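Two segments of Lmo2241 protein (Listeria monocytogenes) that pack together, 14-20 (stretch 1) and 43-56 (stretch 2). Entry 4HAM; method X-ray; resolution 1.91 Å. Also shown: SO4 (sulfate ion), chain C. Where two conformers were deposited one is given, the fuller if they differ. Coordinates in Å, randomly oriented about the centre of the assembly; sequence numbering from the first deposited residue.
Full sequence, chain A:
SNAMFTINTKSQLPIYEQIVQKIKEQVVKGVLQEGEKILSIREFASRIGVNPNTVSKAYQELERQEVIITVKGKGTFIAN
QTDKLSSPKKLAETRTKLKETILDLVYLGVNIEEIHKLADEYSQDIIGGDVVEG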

ATOM      1  N   PRO A  14      -1.775   5.387 -11.151  1.00 33.84           N
ATOM      2  CA  PRO A  14      -2.154   5.503 -12.566  1.00 36.32           C
ATOM      3  C   PRO A  14      -3.609   5.931 -12.689  1.00 29.65           C
ATOM      4  O   PRO A  14      -4.401   5.647 -11.788  1.00 28.69           O
ATOM      5  N   ILE A  15      -3.959   6.609 -13.776  1.00 22.63           N
ATOM      6  CA  ILE A  15      -5.336   7.059 -13.959  1.00 18.57           C
ATOM      7  C   ILE A  15      -6.339   5.909 -13.838  1.00 20.00           C
ATOM      8  O   ILE A  15      -7.379   6.070 -13.206  1.00 20.90           O
ATOM      9  N   TYR A  16      -6.039   4.759 -14.435  1.00 18.05           N
ATOM     10  CA  TYR A  16      -7.011   3.664 -14.406  1.00 21.90           C
ATOM     11  C   TYR A  16      -7.276   3.241 -12.947  1.00 22.19           C
ATOM     12  O   TYR A  16      -8.414   2.943 -12.582  1.00 23.38           O
ATOM     13  N   GLU A  17      -6.232   3.258 -12.124  0.55 23.34           N
ATOM     14  CA  GLU A  17      -6.356   2.858 -10.728  0.55 23.15           C
ATOM     15  C   GLU A  17      -7.166   3.871  -9.924  0.55 22.91           C
ATOM     16  O   GLU A  17      -7.905   3.504  -9.010  0.55 22.86           O
ATOM     17  N   GLN A  18      -7.020   5.149 -10.262  1.00 24.63           N
ATOM     18  CA  GLN A  18      -7.790   6.199  -9.611  1.00 19.31           C
ATOM     19  C   GLN A  18      -9.272   5.971  -9.876  1.00 22.85           C
ATOM     20  O   GLN A  18     -10.106   6.090  -8.968  1.00 21.75           O
ATOM     21  N   ILE A  19      -9.590   5.609 -11.120  1.00 17.38           N
ATOM     22  CA  ILE A  19     -10.969   5.298 -11.499  1.00 18.47           C
ATOM     23  C   ILE A  19     -11.488   4.097 -10.736  1.00 17.80           C
ATOM     24  O   ILE A  19     -12.597   4.134 -10.201  1.00 18.78           O
ATOM     25  N   VAL A  20     -10.690   3.032 -10.688  1.00 18.32           N
ATOM     26  CA  VAL A  20     -11.077   1.848  -9.915  1.00 21.35           C
ATOM     27  C   VAL A  20     -11.379   2.238  -8.463  1.00 23.06           C
ATOM     28  O   VAL A  20     -12.405   1.857  -7.895  1.00 19.34           O
ATOM     29  N   GLU A  43     -19.235   6.270 -22.818  1.00 19.17           N
ATOM     30  CA  GLU A  43     -19.944   7.396 -22.204  1.00 20.96           C
ATOM     31  C   GLU A  43     -19.085   7.998 -21.104  1.00 18.98           C
ATOM     32  O   GLU A  43     -18.970   9.217 -20.975  1.00 20.40           O
ATOM     33  N   PHE A  44     -18.471   7.133 -20.310  1.00 18.07           N
ATOM     34  CA  PHE A  44     -17.689   7.585 -19.171  1.00 16.08           C
ATOM     35  C   PHE A  44     -16.418   8.297 -19.661  1.00 18.73           C
ATOM     36  O   PHE A  44     -16.091   9.381 -19.177  1.00 17.22           O
ATOM     37  N   ALA A  45     -15.725   7.698 -20.628  1.00 19.11           N
ATOM     38  CA  ALA A  45     -14.506   8.284 -21.171  1.00 22.07           C
ATOM     39  C   ALA A  45     -14.789   9.646 -21.812  1.00 18.30           C
ATOM     40  O   ALA A  45     -13.982  10.583 -21.717  1.00 18.43           O
ATOM     41  N   SER A  46     -15.923   9.731 -22.490  1.00 17.44           N
ATOM     42  CA  SER A  46     -16.308  10.954 -23.166  1.00 20.41           C
ATOM     43  C   SER A  46     -16.595  12.052 -22.139  1.00 21.40           C
ATOM     44  O   SER A  46     -16.226  13.209 -22.334  1.00 26.99           O
ATOM     45  N   ARG A  47     -17.254  11.677 -21.045  0.58 18.63           N
ATOM     46  CA  ARG A  47     -17.652  12.647 -20.028  0.58 20.34           C
ATOM     47  C   ARG A  47     -16.453  13.175 -19.238  0.58 17.71           C
ATOM     48  O   ARG A  47     -16.354  14.369 -18.982  0.58 18.96           O
ATOM     49  N   ILE A  48     -15.536  12.295 -18.856  1.00 19.04           N
ATOM     50  CA  ILE A  48     -14.401  12.743 -18.039  1.00 22.34           C
ATOM     51  C   ILE A  48     -13.195  13.214 -18.843  1.00 22.43           C
ATOM     52  O   ILE A  48     -12.300  13.863 -18.297  1.00 23.90           O
ATOM     53  N   GLY A  49     -13.178  12.914 -20.138  1.00 18.76           N
ATOM     54  CA  GLY A  49     -12.106  13.386 -20.996  1.00 18.08           C
ATOM     55  C   GLY A  49     -10.850  12.546 -20.816  1.00 22.39           C
ATOM     56  O   GLY A  49      -9.724  13.055 -20.807  1.00 26.60           O
ATOM     57  N   VAL A  50     -11.055  11.243 -20.666  1.00 17.81           N
ATOM     58  CA  VAL A  50      -9.971  10.286 -20.502  1.00 21.54           C
ATOM     59  C   VAL A  50      -9.968   9.302 -21.674  1.00 20.02           C
ATOM     60  O   VAL A  50     -11.016   8.992 -22.244  1.00 21.08           O
ATOM     61  N   ASN A  51      -8.781   8.850 -22.054  1.00 19.24           N
ATOM     62  CA  ASN A  51      -8.615   7.792 -23.042  1.00 21.49           C
ATOM     63  C   ASN A  51      -9.590   6.615 -22.781  1.00 21.34           C
ATOM     64  O   ASN A  51      -9.568   6.024 -21.706  1.00 20.63           O
ATOM     65  N   PRO A  52     -10.472   6.300 -23.752  1.00 21.99           N
ATOM     66  CA  PRO A  52     -11.401   5.165 -23.611  1.00 23.48           C
ATOM     67  C   PRO A  52     -10.689   3.858 -23.237  1.00 22.86           C
ATOM     68  O   PRO A  52     -11.236   3.050 -22.483  1.00 21.88           O
ATOM     69  N   ASN A  53      -9.475   3.664 -23.737  1.00 21.96           N
ATOM     70  CA  ASN A  53      -8.701   2.472 -23.370  1.00 23.66           C
ATOM     71  C   ASN A  53      -8.305   2.457 -21.878  1.00 24.43           C
ATOM     72  O   ASN A  53      -8.209   1.395 -21.250  1.00 22.33           O
ATOM     73  N   THR A  54      -8.095   3.641 -21.305  1.00 20.38           N
ATOM     74  CA  THR A  54      -7.845   3.759 -19.868  1.00 20.22           C
ATOM     75  C   THR A  54      -9.083   3.403 -19.050  1.00 21.62           C
ATOM     76  O   THR A  54      -9.005   2.700 -18.038  1.00 18.37           O
ATOM     77  N   VAL A  55     -10.242   3.881 -19.489  1.00 17.04           N
ATOM     78  CA  VAL A  55     -11.486   3.536 -18.810  1.00 20.05           C
ATOM     79  C   VAL A  55     -11.804   2.038 -18.938  1.00 17.84           C
ATOM     80  O   VAL A  55     -12.295   1.422 -18.005  1.00 18.14           O
ATOM     81  N   SER A  56     -11.501   1.464 -20.092  1.00 17.91           N
ATOM     82  CA  SER A  56     -11.703   0.037 -20.295  1.00 20.91           C
ATOM     83  C   SER A  56     -10.841  -0.770 -19.325  1.00 25.46           C
ATOM     84  O   SER A  56     -11.287  -1.762 -18.739  1.00 21.22           O
TER

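The two stretches meet through a small, apolar contact that buries 258 Å² in total and contains no hydrogen bond from one stretch to the other. Helix 15-20 crosses helix 52-56 at -50°, with the axes 9.0 Å apart at closest approach, and the backbones come nearest where the CA atoms of Tyr 16 and Thr 54 lie 5.5 Å apart.

Ile 19, buried and directed toward stretch 2, gives up more area to the contact than any other residue. Its m,t rotamer extends CD1 to 4.2 Å from Ile 48 CD1 and, at the same distance, from Val 55 CG2, while its CG2 meets the edge of the Phe 44 ring, 3.8 Å from CE2. One side chain thus bridges both helices of stretch 2. Phe 44 (chi1 t) and Ile 48 (p,t) point toward stretch 1; Val 55 (t) starts away from it, yet its CG2 still reaches Ile 19.

One turn earlier, Ile 15 adopts m,m. Its CB faces stretch 2, and CG2 packs 4.2 Å from Val 50 CG1 and 3.9 Å from Thr 54 CG2, whereas the end of the side chain leads away.

Thr 54 (m) therefore contributes its methyl group to the contact. Tyr 16 (chi1 p) sets its CB 3.7 Å from Thr 54 O and 4.0 Å from Thr 54 CG2; its ring turns away from stretch 2, so the contact rests on the base of the side chain.

Polar interactions lie off this surface. Asn 51 (t) caps helix 52-56: its OD1 accepts from Asn 53 N at 2.9 Å and from Asn 53 ND2 at 3.0 Å. With OD1 so engaged, Asn 51 ND2 donates to O4 of the sulfate ion, at 3.0 Å and a nearly linear 171°; the ion probably derives from the crystallisation liquor.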

ATOM      1  CB  PRO A  14      -1.990   4.073 -13.085  1.00 35.68           C
ATOM      2  CG  PRO A  14      -0.937   3.486 -12.207  1.00 39.41           C
ATOM      3  CD  PRO A  14      -1.193   4.070 -10.842  1.00 33.91           C
ATOM      4  CB  ILE A  15      -5.547   7.784 -15.318  1.00 25.11           C
ATOM      5  CG1 ILE A  15      -4.580   8.966 -15.444  1.00 34.35           C
ATOM      6  CG2 ILE A  15      -6.985   8.279 -15.444  1.00 20.70           C
ATOM      7  CD1 ILE A  15      -4.591   9.870 -14.266  1.00 43.57           C
ATOM      8  CB  TYR A  16      -6.583   2.472 -15.291  1.00 22.31           C
ATOM      9  CG  TYR A  16      -5.709   1.460 -14.583  1.00 28.98           C
ATOM     10  CD1 TYR A  16      -6.266   0.351 -13.946  1.00 30.44           C
ATOM     11  CD2 TYR A  16      -4.330   1.618 -14.537  1.00 33.93           C
ATOM     12  CE1 TYR A  16      -5.476  -0.562 -13.287  1.00 31.79           C
ATOM     13  CE2 TYR A  16      -3.529   0.704 -13.883  1.00 33.46           C
ATOM     14  CZ  TYR A  16      -4.108  -0.385 -13.262  1.00 40.41           C
ATOM     15  OH  TYR A  16      -3.309  -1.297 -12.605  1.00 47.17           O
ATOM     16  CB  GLU A  17      -4.972   2.650 -10.100  0.55 26.38           C
ATOM     17  CG  GLU A  17      -5.025   2.173  -8.663  0.55 29.81           C
ATOM     18  CD  GLU A  17      -3.698   1.662  -8.156  0.55 42.46           C
ATOM     19  OE1 GLU A  17      -2.668   1.917  -8.816  0.55 45.34           O
ATOM     20  OE2 GLU A  17      -3.681   0.998  -7.098  0.55 45.80           O
ATOM     21  CB  GLN A  18      -7.341   7.579 -10.109  1.00 18.82           C
ATOM     22  CG  GLN A  18      -5.962   7.957  -9.612  1.00 22.38           C
ATOM     23  CD  GLN A  18      -5.558   9.363 -10.008  1.00 26.97           C
ATOM     24  OE1 GLN A  18      -6.325  10.308  -9.841  1.00 26.29           O
ATOM     25  NE2 GLN A  18      -4.345   9.505 -10.538  1.00 25.92           N
ATOM     26  CB  ILE A  19     -11.086   5.050 -13.007  1.00 17.10           C
ATOM     27  CG1 ILE A  19     -10.747   6.351 -13.753  1.00 21.02           C
ATOM     28  CG2 ILE A  19     -12.491   4.576 -13.375  1.00 16.96           C
ATOM     29  CD1 ILE A  19     -10.687   6.170 -15.265  1.00 23.62           C
ATOM     30  CB  VAL A  20      -9.967   0.777  -9.917  1.00 16.95           C
ATOM     31  CG1 VAL A  20     -10.296  -0.359  -8.919  1.00 17.70           C
ATOM     32  CG2 VAL A  20      -9.759   0.234 -11.328  1.00 18.03           C
ATOM     33  CB  GLU A  43     -21.293   6.940 -21.613  1.00 21.88           C
ATOM     34  CG  GLU A  43     -22.365   6.617 -22.641  1.00 32.53           C
ATOM     35  CD  GLU A  43     -23.559   5.844 -22.058  1.00 42.08           C
ATOM     36  OE1 GLU A  43     -23.486   5.327 -20.912  1.00 37.78           O
ATOM     37  OE2 GLU A  43     -24.586   5.741 -22.762  1.00 52.63           O
ATOM     38  CB  PHE A  44     -17.352   6.400 -18.276  1.00 21.98           C
ATOM     39  CG  PHE A  44     -16.797   6.774 -16.933  1.00 26.27           C
ATOM     40  CD1 PHE A  44     -17.014   8.025 -16.387  1.00 37.56           C
ATOM     41  CD2 PHE A  44     -16.060   5.861 -16.212  1.00 32.81           C
ATOM     42  CE1 PHE A  44     -16.491   8.354 -15.132  1.00 37.96           C
ATOM     43  CE2 PHE A  44     -15.534   6.187 -14.967  1.00 37.45           C
ATOM     44  CZ  PHE A  44     -15.748   7.431 -14.431  1.00 30.11           C
ATOM     45  CB  ALA A  45     -13.870   7.337 -22.208  1.00 15.24           C
ATOM     46  CB  SER A  46     -17.553  10.701 -24.021  1.00 22.60           C
ATOM     47  OG  SER A  46     -17.932  11.877 -24.719  1.00 29.42           O
ATOM     48  CB  ARG A  47     -18.693  12.050 -19.074  0.58 18.08           C
ATOM     49  CG  ARG A  47     -19.234  13.044 -18.052  0.58 21.10           C
ATOM     50  CD  ARG A  47     -20.360  12.450 -17.208  0.58 28.76           C
ATOM     51  NE  ARG A  47     -21.537  12.122 -18.004  0.58 29.38           N
ATOM     52  CZ  ARG A  47     -22.694  11.710 -17.491  0.58 29.11           C
ATOM     53  NH1 ARG A  47     -22.840  11.583 -16.183  0.58 30.89           N
ATOM     54  NH2 ARG A  47     -23.705  11.426 -18.291  0.58 24.57           N
ATOM     55  CB  ILE A  48     -13.967  11.709 -16.978  1.00 20.15           C
ATOM     56  CG1 ILE A  48     -13.472  10.431 -17.636  1.00 20.04           C
ATOM     57  CG2 ILE A  48     -15.113  11.425 -16.032  1.00 23.69           C
ATOM     58  CD1 ILE A  48     -13.009   9.397 -16.624  1.00 30.07           C
ATOM     59  CB  VAL A  50     -10.131   9.531 -19.152  1.00 25.02           C
ATOM     60  CG1 VAL A  50      -9.179   8.355 -19.042  1.00 23.02           C
ATOM     61  CG2 VAL A  50      -9.901  10.499 -17.998  1.00 25.71           C
ATOM     62  CB  ASN A  51      -7.147   7.341 -22.964  1.00 24.41           C
ATOM     63  CG  ASN A  51      -6.748   6.401 -24.075  1.00 27.39           C
ATOM     64  OD1 ASN A  51      -7.581   5.723 -24.665  1.00 24.32           O
ATOM     65  ND2 ASN A  51      -5.445   6.342 -24.351  1.00 29.61           N
ATOM     66  CB  PRO A  52     -12.014   5.045 -25.009  1.00 25.23           C
ATOM     67  CG  PRO A  52     -11.952   6.443 -25.546  1.00 26.79           C
ATOM     68  CD  PRO A  52     -10.630   6.973 -25.053  1.00 23.97           C
ATOM     69  CB  ASN A  53      -7.484   2.321 -24.277  1.00 27.73           C
ATOM     70  CG  ASN A  53      -7.865   2.236 -25.755  1.00 37.04           C
ATOM     71  OD1 ASN A  53      -8.369   1.215 -26.216  1.00 35.29           O
ATOM     72  ND2 ASN A  53      -7.630   3.320 -26.500  1.00 36.31           N
ATOM     73  CB  THR A  54      -7.369   5.186 -19.516  1.00 21.76           C
ATOM     74  OG1 THR A  54      -6.158   5.451 -20.226  1.00 24.08           O
ATOM     75  CG2 THR A  54      -7.111   5.336 -18.023  1.00 21.29           C
ATOM     76  CB  VAL A  55     -12.659   4.379 -19.350  1.00 19.27           C
ATOM     77  CG1 VAL A  55     -13.971   3.978 -18.676  1.00 20.77           C
ATOM     78  CG2 VAL A  55     -12.367   5.868 -19.140  1.00 20.69           C
ATOM     79  CB  SER A  56     -11.383  -0.336 -21.739  1.00 22.71           C
ATOM     80  OG  SER A  56     -11.424  -1.739 -21.915  1.00 28.16           O
TER
HETATM   81  S   SO4 C 202      -3.883   9.610 -23.251  1.00 56.27           S
HETATM   82  O1  SO4 C 202      -2.918   9.826 -24.327  1.00 63.54           O
HETATM   83  O2  SO4 C 202      -3.631  10.552 -22.162  1.00 59.08           O
HETATM   84  O3  SO4 C 202      -5.226   9.827 -23.760  1.00 51.13           O
HETATM   85  O4  SO4 C 202      -3.760   8.234 -22.750  1.00 55.79           O